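Local coordinates for malonyl acyl carrier protein transacylase (Streptococcus pneumoniae, PDB 3IM8) that probably transfers the malonyl group of malonyl-CoA to holo acyl carrier protein, releasing CoA and supplying malonyl-ACP for fatty acid synthesis, at residues Val133-Val138 / Ala186-Pro191; Tyr159-Gln164 / Val282-Gln287; Gly101-Glu106 / Val217-Phe222; Glu31-Ala36 / Ile65-Val70. All blocks are in the same frame, centred on the assembly; numbering follows the deposited sequence.

Contact 1: Val133-Val138 / Ala186-Pro191; sequences VLNTPV and AKRLIP
The guanidinium of Arg188 has Leu134 CD2 over one face, with Arg188 NH1 4.0 Å from that methyl, while Asn135 approaches obliquely, neither over a face nor squarely at an edge. The Asn135 amide plane is turned 35° from the guanidinium, and the two side chains run side by side in the same direction. Arg188 NH2 and Asn135 OD1 lie 2.5 Å apart, a very short distance whose exact value is doubtful. Alongside these groups the backbones pair: Leu134 N donates to Arg188 O (2.9 Å, 160° at the hydrogen). Val133 and Leu189 form an antiparallel non-hydrogen-bonded pair. Strand 188-191, an outermost strand of the mixed sheet within this chain, is thus joined to strand 129-134, consistent with the ferredoxin-like small subdomain of this acyltransferase family. On the Val133 side of the sheet, Val133 CG1 sits 3.9 Å from Leu189 CD2, the two side chains lying parallel. CG1 is anti to the backbone N (chi1 -178°), and Leu181 of helix 171-184 also packs against Val133. On the other side, Leu134 CD2 and Ile190 CD1 are tight at 3.3 Å. Beyond the paired residues, Thr136 CG2 meets Ala186 CB at 4.0 Å.

Contact 2: Tyr159-Gln164 / Val282-Gln287; sequences YNTPAQ and VKKIDQ
Thr161 and Lys284 meet across this contact with their side chains obliquely crossed, Thr161 CG2 lying 4.0 Å from Lys284 CB. A chi1 of 77° puts OG1 of Thr161 between the backbone N and the carbonyl carbon, and CG2 beside the backbone N. From there OG1 accepts from Ala163 N at 3.1 Å, an ST turn, so the hydroxyl serves its own chain while the methyl serves the helix. The Lys284 chain bends at chi2 and carries its far atoms off from the strand. Ile285 works differently: its chain reaches over, bringing CD1 to 3.7 Å from Asn160 O. Ile285 CG1 is 4.4 Å from Pro162 CD, a looser apolar touch. No hydrogen bond crosses between the segments. On the strand side, Asn160 ND2 donates to Gln164 OE1 (3.2 Å), coming from above the carbonyl plane, while Asn160 and Thr161 both face Gln164 in a classic beta bulge that closes the type I turn Thr161-Gln164, linking strands 154-161 and 164-169 as a beta hairpin. Phe281, earlier on helix 277-285, also packs on Asn160 and Thr161, and Ile285 rests on Tyr255, so the end of strand 154-161 adjoins helix 277-285, which itself borders helix 254-263.

Contact 3: Gly101-Glu106 / Val217-Phe222; sequences GALDFE and VSFSDF
Loop-to-loop packing built round one backbone hydrogen bond joins Ala102 to Ser220, where the link between helices 92-99 and 105-122 meets the long connection that follows helix 204-215. Ser220 N donates to Ala102 O at 2.9 Å, almost straight (175° at the hydrogen) and on a lone pair in the carbonyl plane. The same oxygen lies at the edge of the Phe219 ring, near its plane. Ala102 CB covers one face of the Phe222 ring in a CH-pi contact, 3.8 Å from the ring centroid and 19° off the normal. On the Leu103 side, CG is anti to the backbone N (chi1 173°), and CD1 reaches Phe219 CE2 at 3.7 Å and Val217 CG1 at 4.0 Å. The Leu103 and Phe219 side chains lie alongside each other, pointing the same way. A water adds a second backbone link, accepting from Asp104 N (3.1 Å) and donating to Ser218 O (2.7 Å). Ile240 of helix 240-247 packs on Ala102, Phe219 and Phe222. Gly101, with positive phi, is where the chain leaves helical geometry after helix 92-99, and Asp104 N-caps helix 105-122: a short helix-loop-helix link, here in the large subdomain of the acyltransferase fold.

Contact 4: Glu31-Ala36 / Ile65-Val70; sequences ETIDRA and ILATSV
Ala36 and Ala67 meet methyl to methyl, CB to CB at 3.8 Å, and Ile33 CD1 touches the same Ala67 CB at 3.8 Å. Ile33 CD1 also lies against the backbone of the partner helix, 3.6 Å from Ala67 O. Two torsions of Ile33 bring that methyl there: chi1 of -60° sets CG1 beside the backbone N, anti to the carbonyl carbon, and chi2 of -57° bends the chain to place CD1. Thr32 approaches with its carbon branch, CG2 lying 3.7 Å from Ala67 O and 4.1 Å from Val70 CG1. The Thr32 and Val70 side chains cross at about a right angle. No hydrogen bond links the segments, so this interface is one of van der Waals contact. It is a buried antiparallel helix pair: the axes of segments 31-36 and 65-70, on helices 27-40 and 58-78, run at 155°, with a closest approach of 9.0 Å, and the backbones are nearest at Ile33 and Ala67, whose CA atoms are 5.9 Å apart. In the next shell, the hydroxyl of Thr32 is turned to polar partners, bonding to Ile28 O one helical turn back and to Arg74 NH1 further along helix 58-78, which would fix the rotation that presents CG2 to Ala67 and Val70. Leu44 of helix 44-50 packs on both Ala36 and Ala67, and Arg45 touches Ile33. Phe105 of helix 105-122 packs on both Thr32 and Val70, and Val98 of helix 92-99 touches Val70.

In the fold
Along the chain contact 4 closes first; contact 3 then spans contact 1, while contact 2 alternates its segments with those of contact 1 and of contact 3. Contacts 1 and 2 have centres 13 Å apart and share the mixed sheet: Asn135 N lies 3.0 Å from Ala163 O, a probable hydrogen bond, and Val138 packs on Tyr159. Contacts 3 and 4, centres 16 Å apart, meet where Phe105 packs on Leu66 and Glu106 on Arg35. The two pairs lie on opposite sides of the chain's centre, contacts 1 and 3 being 38 Å apart between centres. Asn160 of contact 2 lies about 9 Å, side chain to side chain, from the predicted active-site residues Ser90 and His199, so contact 2 lies near the probable catalytic site.

Contact 1: Val133-Val138 / Ala186-Pro191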
loop_
_atom_site.group_PDB
_atom_site.type_symbol
_atom_site.label_atom_id
_atom_site.label_comp_id
_atom_site.label_asym_id
_atom_site.label_seq_id
_atom_site.Cartn_x
_atom_site.Cartn_y
_atom_site.Cartn_z
ATOM N N VAL A 133 4.771 14.756 8.784
ATOM C CA VAL A 133 4.419 15.715 9.822
ATOM C C VAL A 133 3.869 14.978 11.038
ATOM O O VAL A 133 2.733 14.505 11.036
ATOM C CB VAL A 133 3.371 16.727 9.327
ATOM C CG1 VAL A 133 3.062 17.745 10.414
ATOM C CG2 VAL A 133 3.857 17.417 8.062
ATOM N N LEU A 134 4.695 14.883 12.073
ATOM C CA LEU A 134 4.364 14.145 13.283
ATOM C C LEU A 134 3.712 15.028 14.341
ATOM O O LEU A 134 4.051 16.202 14.491
ATOM C CB LEU A 134 5.615 13.476 13.859
ATOM C CG LEU A 134 6.068 12.184 13.176
ATOM C CD1 LEU A 134 5.931 12.298 11.665
ATOM C CD2 LEU A 134 7.499 11.844 13.565
ATOM N N ASN A 135 2.745 14.472 15.058
ATOM C CA ASN A 135 2.090 15.178 16.161
ATOM C C ASN A 135 1.643 16.626 15.903
ATOM O O ASN A 135 1.992 17.529 16.664
ATOM C CB ASN A 135 2.969 15.127 17.414
ATOM C CG ASN A 135 3.236 13.710 17.881
ATOM O OD1 ASN A 135 4.387 13.288 17.993
ATOM N ND2 ASN A 135 2.171 12.966 18.155
ATOM N N THR A 136 0.781 16.808 14.903
ATOM C CA THR A 136 0.067 18.068 14.681
ATOM C C THR A 136 -1.361 17.776 14.198
ATOM O O THR A 136 -1.571 16.822 13.449
ATOM C CB THR A 136 0.783 18.953 13.646
ATOM O OG1 THR A 136 0.058 18.932 12.410
ATOM C CG2 THR A 136 2.199 18.451 13.406
ATOM N N PRO A 137 -2.344 18.577 14.619
ATOM C CA PRO A 137 -3.731 18.299 14.234
ATOM C C PRO A 137 -3.901 18.271 12.712
ATOM O O PRO A 137 -3.270 19.064 12.005
ATOM C CB PRO A 137 -4.493 19.497 14.814
ATOM C CG PRO A 137 -3.673 19.925 15.932
ATOM C CD PRO A 137 -2.271 19.789 15.457
ATOM N N VAL A 138 -4.741 17.367 12.206
ATOM C CA VAL A 138 -4.959 17.247 10.750
ATOM C C VAL A 138 -5.341 18.582 10.092
ATOM O O VAL A 138 -4.858 18.907 9.023
ATOM C CB VAL A 138 -5.982 16.096 10.391
ATOM C CG1 VAL A 138 -7.286 16.263 11.102
ATOM C CG2 VAL A 138 -6.187 15.981 8.891
ATOM N N ALA A 186 4.568 23.125 14.533
ATOM C CA ALA A 186 4.971 21.742 14.277
ATOM C C ALA A 186 6.422 21.528 14.705
ATOM O O ALA A 186 7.319 22.257 14.287
ATOM C CB ALA A 186 4.814 21.411 12.803
ATOM N N LYS A 187 6.635 20.517 15.526
ATOM C CA LYS A 187 7.934 20.280 16.196
ATOM C C LYS A 187 8.792 19.277 15.393
ATOM O O LYS A 187 10.042 19.325 15.390
ATOM C CB LYS A 187 7.658 19.697 17.617
ATOM C CG LYS A 187 8.488 20.255 18.800
ATOM C CD LYS A 187 8.010 21.606 19.254
ATOM C CE LYS A 187 8.993 22.181 20.242
ATOM N NZ LYS A 187 8.671 21.719 21.620
ATOM N N ARG A 188 8.081 18.361 14.745
ATOM C CA ARG A 188 8.696 17.195 14.159
ATOM C C ARG A 188 8.219 16.992 12.718
ATOM O O ARG A 188 7.098 16.540 12.482
ATOM C CB ARG A 188 8.405 15.965 15.022
ATOM C CG ARG A 188 9.048 16.001 16.408
ATOM C CD ARG A 188 9.236 14.576 16.888
ATOM N NE ARG A 188 8.083 14.068 17.620
ATOM C CZ ARG A 188 7.808 12.786 17.874
ATOM N NH1 ARG A 188 8.561 11.790 17.408
ATOM N NH2 ARG A 188 6.714 12.501 18.577
ATOM N N LEU A 189 9.105 17.337 11.786
ATOM C CA LEU A 189 8.868 17.297 10.361
ATOM C C LEU A 189 10.008 16.481 9.784
ATOM O O LEU A 189 11.188 16.888 9.857
ATOM C CB LEU A 189 8.894 18.729 9.795
ATOM C CG LEU A 189 7.973 19.639 10.623
ATOM C CD1 LEU A 189 8.267 21.098 10.422
ATOM C CD2 LEU A 189 6.564 19.371 10.237
ATOM N N ILE A 190 9.697 15.312 9.245
ATOM C CA ILE A 190 10.767 14.450 8.768
ATOM C C ILE A 190 10.775 14.341 7.257
ATOM O O ILE A 190 9.898 13.676 6.710
ATOM C CB ILE A 190 10.648 13.037 9.356
ATOM C CG1 ILE A 190 10.416 13.116 10.881
ATOM C CG2 ILE A 190 11.905 12.166 8.886
ATOM C CD1 ILE A 190 10.116 11.724 11.571
ATOM N N PRO A 191 11.750 14.990 6.571
ATOM C CA PRO A 191 11.870 14.731 5.130
ATOM C C PRO A 191 12.064 13.243 4.808
ATOM O O PRO A 191 12.748 12.528 5.536
ATOM C CB PRO A 191 13.107 15.539 4.714
ATOM C CG PRO A 191 13.197 16.660 5.719
ATOM C CD PRO A 191 12.769 15.959 7.025
#

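Contact 2: Tyr159-Gln164 / Val282-Gln287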
loop_
_atom_site.group_PDB
_atom_site.type_symbol
_atom_site.label_atom_id
_atom_site.label_comp_id
_atom_site.label_asym_id
_atom_site.label_seq_id
_atom_site.Cartn_x
_atom_site.Cartn_y
_atom_site.Cartn_z
ATOM N N TYR A 159 -2.495 9.660 5.123
ATOM C CA TYR A 159 -3.033 9.776 6.491
ATOM C C TYR A 159 -2.783 8.448 7.218
ATOM O O TYR A 159 -3.631 7.564 7.211
ATOM C CB TYR A 159 -4.537 10.090 6.502
ATOM C CG TYR A 159 -4.884 11.473 5.933
ATOM C CD1 TYR A 159 -5.061 11.665 4.550
ATOM C CD2 TYR A 159 -5.050 12.570 6.766
ATOM C CE1 TYR A 159 -5.381 12.916 4.017
ATOM C CE2 TYR A 159 -5.391 13.852 6.223
ATOM C CZ TYR A 159 -5.543 13.995 4.845
ATOM O OH TYR A 159 -5.877 15.190 4.289
ATOM N N ASN A 160 -1.620 8.326 7.853
ATOM C CA ASN A 160 -1.225 7.067 8.529
ATOM C C ASN A 160 -1.845 6.855 9.920
ATOM O O ASN A 160 -2.475 5.815 10.173
ATOM C CB ASN A 160 0.318 6.880 8.555
ATOM C CG ASN A 160 0.965 6.978 7.169
ATOM O OD1 ASN A 160 0.376 6.608 6.149
ATOM N ND2 ASN A 160 2.220 7.436 7.141
ATOM N N THR A 161 -1.621 7.810 10.818
ATOM C CA THR A 161 -2.240 7.864 12.152
ATOM C C THR A 161 -2.736 9.307 12.417
ATOM O O THR A 161 -2.376 10.216 11.653
ATOM C CB THR A 161 -1.254 7.427 13.267
ATOM O OG1 THR A 161 -0.332 8.488 13.534
ATOM C CG2 THR A 161 -0.443 6.139 12.829
ATOM N N PRO A 162 -3.585 9.519 13.464
ATOM C CA PRO A 162 -3.968 10.909 13.772
ATOM C C PRO A 162 -2.746 11.805 14.087
ATOM O O PRO A 162 -2.828 13.051 13.978
ATOM C CB PRO A 162 -4.884 10.767 14.995
ATOM C CG PRO A 162 -5.496 9.358 14.870
ATOM C CD PRO A 162 -4.321 8.535 14.306
ATOM N N ALA A 163 -1.608 11.186 14.411
ATOM C CA ALA A 163 -0.365 11.956 14.699
ATOM C C ALA A 163 0.792 11.685 13.702
ATOM O O ALA A 163 1.965 11.811 14.024
ATOM C CB ALA A 163 0.059 11.758 16.151
ATOM N N GLN A 164 0.431 11.269 12.495
ATOM C CA GLN A 164 1.427 10.922 11.490
ATOM C C GLN A 164 0.850 11.090 10.096
ATOM O O GLN A 164 0.196 10.190 9.571
ATOM C CB GLN A 164 1.914 9.486 11.689
ATOM C CG GLN A 164 3.405 9.298 11.463
ATOM C CD GLN A 164 3.732 8.897 10.037
ATOM O OE1 GLN A 164 3.491 9.655 9.097
ATOM N NE2 GLN A 164 4.284 7.702 9.870
ATOM N N VAL A 282 -1.255 0.691 13.152
ATOM C CA VAL A 282 -2.447 0.230 13.941
ATOM C C VAL A 282 -2.197 0.217 15.496
ATOM O O VAL A 282 -3.150 0.309 16.309
ATOM C CB VAL A 282 -2.925 -1.180 13.422
ATOM C CG1 VAL A 282 -4.010 -1.788 14.344
ATOM C CG2 VAL A 282 -3.409 -1.094 11.910
ATOM N N LYS A 283 -0.936 0.069 15.890
ATOM C CA LYS A 283 -0.525 0.090 17.289
ATOM C C LYS A 283 -0.696 1.506 17.858
ATOM O O LYS A 283 -1.018 1.670 19.018
ATOM C CB LYS A 283 0.952 -0.275 17.392
ATOM C CG LYS A 283 1.332 -1.346 18.388
ATOM C CD LYS A 283 1.621 -0.793 19.777
ATOM C CE LYS A 283 2.190 -1.886 20.691
ATOM N NZ LYS A 283 1.770 -1.642 22.085
ATOM N N LYS A 284 -0.440 2.523 17.036
ATOM C CA LYS A 284 -0.672 3.889 17.429
ATOM C C LYS A 284 -2.179 4.198 17.385
ATOM O O LYS A 284 -2.716 4.765 18.324
ATOM C CB LYS A 284 0.132 4.870 16.560
ATOM C CG LYS A 284 1.581 4.467 16.257
ATOM C CD LYS A 284 2.606 5.182 17.122
ATOM C CE LYS A 284 4.024 4.907 16.653
ATOM N NZ LYS A 284 4.965 5.918 17.236
ATOM N N ILE A 285 -2.875 3.804 16.320
ATOM C CA ILE A 285 -4.329 4.010 16.228
ATOM C C ILE A 285 -5.032 3.391 17.410
ATOM O O ILE A 285 -5.864 4.014 18.021
ATOM C CB ILE A 285 -4.929 3.449 14.902
ATOM C CG1 ILE A 285 -4.302 4.204 13.712
ATOM C CG2 ILE A 285 -6.457 3.593 14.882
ATOM C CD1 ILE A 285 -4.207 3.405 12.416
ATOM N N ASP A 286 -4.708 2.145 17.727
ATOM C CA ASP A 286 -5.317 1.467 18.857
ATOM C C ASP A 286 -4.355 0.392 19.416
ATOM O O ASP A 286 -4.343 -0.725 18.964
ATOM C CB ASP A 286 -6.657 0.854 18.428
ATOM C CG ASP A 286 -7.419 0.156 19.588
ATOM O OD1 ASP A 286 -6.993 0.238 20.769
ATOM O OD2 ASP A 286 -8.450 -0.492 19.295
ATOM N N GLN A 287 -3.550 0.766 20.408
ATOM C CA GLN A 287 -2.737 -0.186 21.193
ATOM C C GLN A 287 -3.480 -1.369 21.808
ATOM O O GLN A 287 -2.837 -2.369 22.086
ATOM C CB GLN A 287 -1.957 0.521 22.311
ATOM C CG GLN A 287 -2.800 0.899 23.530
ATOM C CD GLN A 287 -3.305 2.337 23.493
ATOM O OE1 GLN A 287 -2.592 3.268 23.921
ATOM N NE2 GLN A 287 -4.551 2.534 22.991
#

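Contact 3: Gly101-Glu106 / Val217-Phe222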
loop_
_atom_site.group_PDB
_atom_site.type_symbol
_atom_site.label_atom_id
_atom_site.label_comp_id
_atom_site.label_asym_id
_atom_site.label_seq_id
_atom_site.Cartn_x
_atom_site.Cartn_y
_atom_site.Cartn_z
ATOM N N GLY A 101 -11.271 -11.455 -3.666
ATOM C CA GLY A 101 -11.932 -12.221 -4.720
ATOM C C GLY A 101 -12.235 -11.391 -5.949
ATOM O O GLY A 101 -12.537 -11.949 -7.024
ATOM N N ALA A 102 -12.181 -10.062 -5.819
ATOM C CA ALA A 102 -12.552 -9.186 -6.938
ATOM C C ALA A 102 -11.567 -9.116 -8.125
ATOM O O ALA A 102 -11.979 -8.943 -9.280
ATOM C CB ALA A 102 -12.899 -7.791 -6.459
ATOM N N LEU A 103 -10.281 -9.261 -7.856
ATOM C CA LEU A 103 -9.265 -9.214 -8.926
ATOM C C LEU A 103 -8.536 -10.558 -9.091
ATOM O O LEU A 103 -8.035 -11.109 -8.098
ATOM C CB LEU A 103 -8.290 -8.057 -8.640
ATOM C CG LEU A 103 -7.017 -7.816 -9.464
ATOM C CD1 LEU A 103 -7.360 -7.614 -10.913
ATOM C CD2 LEU A 103 -6.336 -6.566 -8.865
ATOM N N ASP A 104 -8.499 -11.098 -10.319
ATOM C CA ASP A 104 -7.744 -12.333 -10.608
ATOM C C ASP A 104 -6.234 -12.106 -10.357
ATOM O O ASP A 104 -5.695 -11.027 -10.638
ATOM C CB ASP A 104 -7.987 -12.823 -12.056
ATOM C CG ASP A 104 -7.020 -13.961 -12.489
ATOM O OD1 ASP A 104 -7.248 -15.136 -12.118
ATOM O OD2 ASP A 104 -6.029 -13.696 -13.222
ATOM N N PHE A 105 -5.574 -13.116 -9.814
ATOM C CA PHE A 105 -4.197 -12.941 -9.448
ATOM C C PHE A 105 -3.297 -12.612 -10.653
ATOM O O PHE A 105 -2.511 -11.642 -10.612
ATOM C CB PHE A 105 -3.677 -14.183 -8.740
ATOM C CG PHE A 105 -2.216 -14.142 -8.506
ATOM C CD1 PHE A 105 -1.661 -13.110 -7.770
ATOM C CD2 PHE A 105 -1.384 -15.130 -9.031
ATOM C CE1 PHE A 105 -0.266 -13.058 -7.515
ATOM C CE2 PHE A 105 -0.023 -15.080 -8.816
ATOM C CZ PHE A 105 0.539 -14.024 -8.049
ATOM N N GLU A 106 -3.388 -13.422 -11.707
ATOM C CA GLU A 106 -2.615 -13.180 -12.934
ATOM C C GLU A 106 -2.921 -11.821 -13.596
ATOM O O GLU A 106 -2.014 -11.126 -14.079
ATOM C CB GLU A 106 -2.781 -14.378 -13.899
ATOM C CG GLU A 106 -1.962 -15.561 -13.420
ATOM C CD GLU A 106 -2.310 -16.892 -14.060
ATOM O OE1 GLU A 106 -3.438 -17.393 -13.835
ATOM O OE2 GLU A 106 -1.436 -17.493 -14.718
ATOM N N VAL A 217 -9.612 -4.390 -17.629
ATOM C CA VAL A 217 -9.580 -5.390 -16.580
ATOM C C VAL A 217 -11.004 -5.646 -16.164
ATOM O O VAL A 217 -11.772 -4.723 -15.882
ATOM C CB VAL A 217 -8.763 -4.945 -15.335
ATOM C CG1 VAL A 217 -8.845 -6.012 -14.208
ATOM C CG2 VAL A 217 -7.299 -4.581 -15.685
ATOM N N SER A 218 -11.311 -6.918 -16.054
ATOM C CA SER A 218 -12.630 -7.362 -15.781
ATOM C C SER A 218 -12.640 -7.800 -14.326
ATOM O O SER A 218 -11.996 -8.788 -13.966
ATOM C CB SER A 218 -12.929 -8.530 -16.743
ATOM O OG SER A 218 -13.874 -9.425 -16.200
ATOM N N PHE A 219 -13.373 -7.072 -13.483
ATOM C CA PHE A 219 -13.408 -7.407 -12.065
ATOM C C PHE A 219 -14.581 -8.368 -11.788
ATOM O O PHE A 219 -15.517 -8.397 -12.597
ATOM C CB PHE A 219 -13.426 -6.130 -11.206
ATOM C CG PHE A 219 -12.166 -5.292 -11.353
ATOM C CD1 PHE A 219 -12.125 -4.221 -12.218
ATOM C CD2 PHE A 219 -11.011 -5.614 -10.647
ATOM C CE1 PHE A 219 -10.985 -3.456 -12.358
ATOM C CE2 PHE A 219 -9.853 -4.855 -10.783
ATOM C CZ PHE A 219 -9.843 -3.781 -11.653
ATOM N N SER A 220 -14.482 -9.169 -10.702
ATOM C CA SER A 220 -15.515 -10.142 -10.250
ATOM C C SER A 220 -16.194 -9.651 -8.996
ATOM O O SER A 220 -15.841 -8.599 -8.461
ATOM C CB SER A 220 -14.907 -11.513 -9.901
ATOM O OG SER A 220 -14.478 -12.256 -11.039
ATOM N N ASP A 221 -17.151 -10.442 -8.506
ATOM C CA ASP A 221 -17.829 -10.168 -7.240
ATOM C C ASP A 221 -16.843 -10.252 -6.061
ATOM O O ASP A 221 -15.972 -11.136 -6.059
ATOM C CB ASP A 221 -18.921 -11.245 -7.032
ATOM C CG ASP A 221 -20.221 -10.945 -7.791
ATOM O OD1 ASP A 221 -21.120 -11.835 -7.828
ATOM O OD2 ASP A 221 -20.360 -9.809 -8.299
ATOM N N PHE A 222 -16.979 -9.365 -5.076
ATOM C CA PHE A 222 -16.216 -9.442 -3.809
ATOM C C PHE A 222 -16.621 -10.675 -3.003
ATOM O O PHE A 222 -17.803 -10.890 -2.775
ATOM C CB PHE A 222 -16.420 -8.188 -2.939
ATOM C CG PHE A 222 -15.612 -6.959 -3.404
ATOM C CD1 PHE A 222 -16.223 -5.936 -4.128
ATOM C CD2 PHE A 222 -14.245 -6.840 -3.113
ATOM C CE1 PHE A 222 -15.497 -4.805 -4.534
ATOM C CE2 PHE A 222 -13.498 -5.710 -3.513
ATOM C CZ PHE A 222 -14.104 -4.701 -4.223
HETATM O O HOH W 1 -9.759 -9.724 -12.778
#

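Contact 4: Glu31-Ala36 / Ile65-Val70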
loop_
_atom_site.group_PDB
_atom_site.type_symbol
_atom_site.label_atom_id
_atom_site.label_comp_id
_atom_site.label_asym_id
_atom_site.label_seq_id
_atom_site.Cartn_x
_atom_site.Cartn_y
_atom_site.Cartn_z
ATOM N N GLU A 31 4.292 -22.021 -6.394
ATOM C CA GLU A 31 3.303 -21.873 -7.443
ATOM C C GLU A 31 2.919 -20.416 -7.629
ATOM O O GLU A 31 2.945 -19.927 -8.737
ATOM C CB GLU A 31 2.030 -22.700 -7.136
ATOM C CG GLU A 31 0.835 -22.428 -8.100
ATOM C CD GLU A 31 0.922 -23.168 -9.478
ATOM O OE1 GLU A 31 0.055 -22.904 -10.321
ATOM O OE2 GLU A 31 1.841 -24.003 -9.707
ATOM N N THR A 32 2.566 -19.698 -6.552
ATOM C CA THR A 32 2.171 -18.282 -6.707
ATOM C C THR A 32 3.281 -17.409 -7.384
ATOM O O THR A 32 3.009 -16.613 -8.302
ATOM C CB THR A 32 1.663 -17.670 -5.323
ATOM O OG1 THR A 32 0.543 -18.442 -4.870
ATOM C CG2 THR A 32 1.229 -16.170 -5.431
ATOM N N ILE A 33 4.532 -17.545 -6.934
ATOM C CA ILE A 33 5.632 -16.731 -7.491
ATOM C C ILE A 33 5.932 -17.121 -8.944
ATOM O O ILE A 33 6.147 -16.239 -9.759
ATOM C CB ILE A 33 6.955 -16.782 -6.591
ATOM C CG1 ILE A 33 6.688 -16.256 -5.177
ATOM C CG2 ILE A 33 8.107 -15.953 -7.180
ATOM C CD1 ILE A 33 6.126 -14.834 -5.131
ATOM N N ASP A 34 6.001 -18.428 -9.247
ATOM C CA ASP A 34 6.276 -18.893 -10.634
ATOM C C ASP A 34 5.142 -18.502 -11.603
ATOM O O ASP A 34 5.400 -18.082 -12.723
ATOM C CB ASP A 34 6.596 -20.402 -10.724
ATOM C CG ASP A 34 7.820 -20.830 -9.843
ATOM O OD1 ASP A 34 8.485 -19.973 -9.178
ATOM O OD2 ASP A 34 8.126 -22.049 -9.831
ATOM N N ARG A 35 3.900 -18.546 -11.144
ATOM C CA ARG A 35 2.797 -17.932 -11.900
ATOM C C ARG A 35 3.017 -16.436 -12.215
ATOM O O ARG A 35 2.692 -15.982 -13.299
ATOM C CB ARG A 35 1.488 -18.109 -11.144
ATOM C CG ARG A 35 0.457 -18.648 -11.986
ATOM C CD ARG A 35 0.714 -20.139 -12.240
ATOM N NE ARG A 35 0.056 -20.591 -13.461
ATOM C CZ ARG A 35 -0.524 -21.783 -13.640
ATOM N NH1 ARG A 35 -1.101 -22.039 -14.803
ATOM N NH2 ARG A 35 -0.556 -22.716 -12.673
ATOM N N ALA A 36 3.571 -15.661 -11.272
ATOM C CA ALA A 36 3.768 -14.250 -11.546
ATOM C C ALA A 36 4.916 -14.141 -12.541
ATOM O O ALA A 36 4.903 -13.291 -13.411
ATOM C CB ALA A 36 4.070 -13.490 -10.261
ATOM N N ILE A 65 6.282 -7.188 -4.727
ATOM C CA ILE A 65 5.562 -7.178 -3.447
ATOM C C ILE A 65 4.194 -7.857 -3.645
ATOM O O ILE A 65 3.797 -8.687 -2.856
ATOM C CB ILE A 65 5.356 -5.736 -2.898
ATOM C CG1 ILE A 65 6.673 -5.183 -2.383
ATOM C CG2 ILE A 65 4.309 -5.725 -1.709
ATOM C CD1 ILE A 65 6.689 -3.701 -2.262
ATOM N N LEU A 66 3.462 -7.487 -4.699
ATOM C CA LEU A 66 2.126 -8.095 -4.837
ATOM C C LEU A 66 2.167 -9.639 -4.874
ATOM O O LEU A 66 1.366 -10.301 -4.226
ATOM C CB LEU A 66 1.359 -7.540 -6.054
ATOM C CG LEU A 66 0.015 -8.251 -6.327
ATOM C CD1 LEU A 66 -1.159 -7.245 -6.424
ATOM C CD2 LEU A 66 0.066 -9.226 -7.545
ATOM N N ALA A 67 3.096 -10.199 -5.637
ATOM C CA ALA A 67 3.235 -11.637 -5.771
ATOM C C ALA A 67 3.626 -12.233 -4.432
ATOM O O ALA A 67 3.087 -13.257 -4.037
ATOM C CB ALA A 67 4.283 -11.960 -6.813
ATOM N N THR A 68 4.554 -11.575 -3.725
ATOM C CA THR A 68 5.003 -12.038 -2.421
ATOM C C THR A 68 3.884 -12.001 -1.385
ATOM O O THR A 68 3.626 -12.975 -0.725
ATOM C CB THR A 68 6.152 -11.217 -1.954
ATOM O OG1 THR A 68 7.246 -11.415 -2.862
ATOM C CG2 THR A 68 6.552 -11.676 -0.546
ATOM N N SER A 69 3.204 -10.874 -1.292
ATOM C CA SER A 69 2.045 -10.742 -0.422
ATOM C C SER A 69 0.921 -11.722 -0.711
ATOM O O SER A 69 0.415 -12.341 0.218
ATOM C CB SER A 69 1.490 -9.332 -0.534
ATOM O OG SER A 69 2.494 -8.431 -0.113
ATOM N N VAL A 70 0.470 -11.798 -1.962
ATOM C CA VAL A 70 -0.557 -12.803 -2.345
ATOM C C VAL A 70 -0.136 -14.205 -1.930
ATOM O O VAL A 70 -0.957 -14.972 -1.379
ATOM C CB VAL A 70 -0.922 -12.731 -3.828
ATOM C CG1 VAL A 70 -1.932 -13.806 -4.216
ATOM C CG2 VAL A 70 -1.531 -11.346 -4.112
#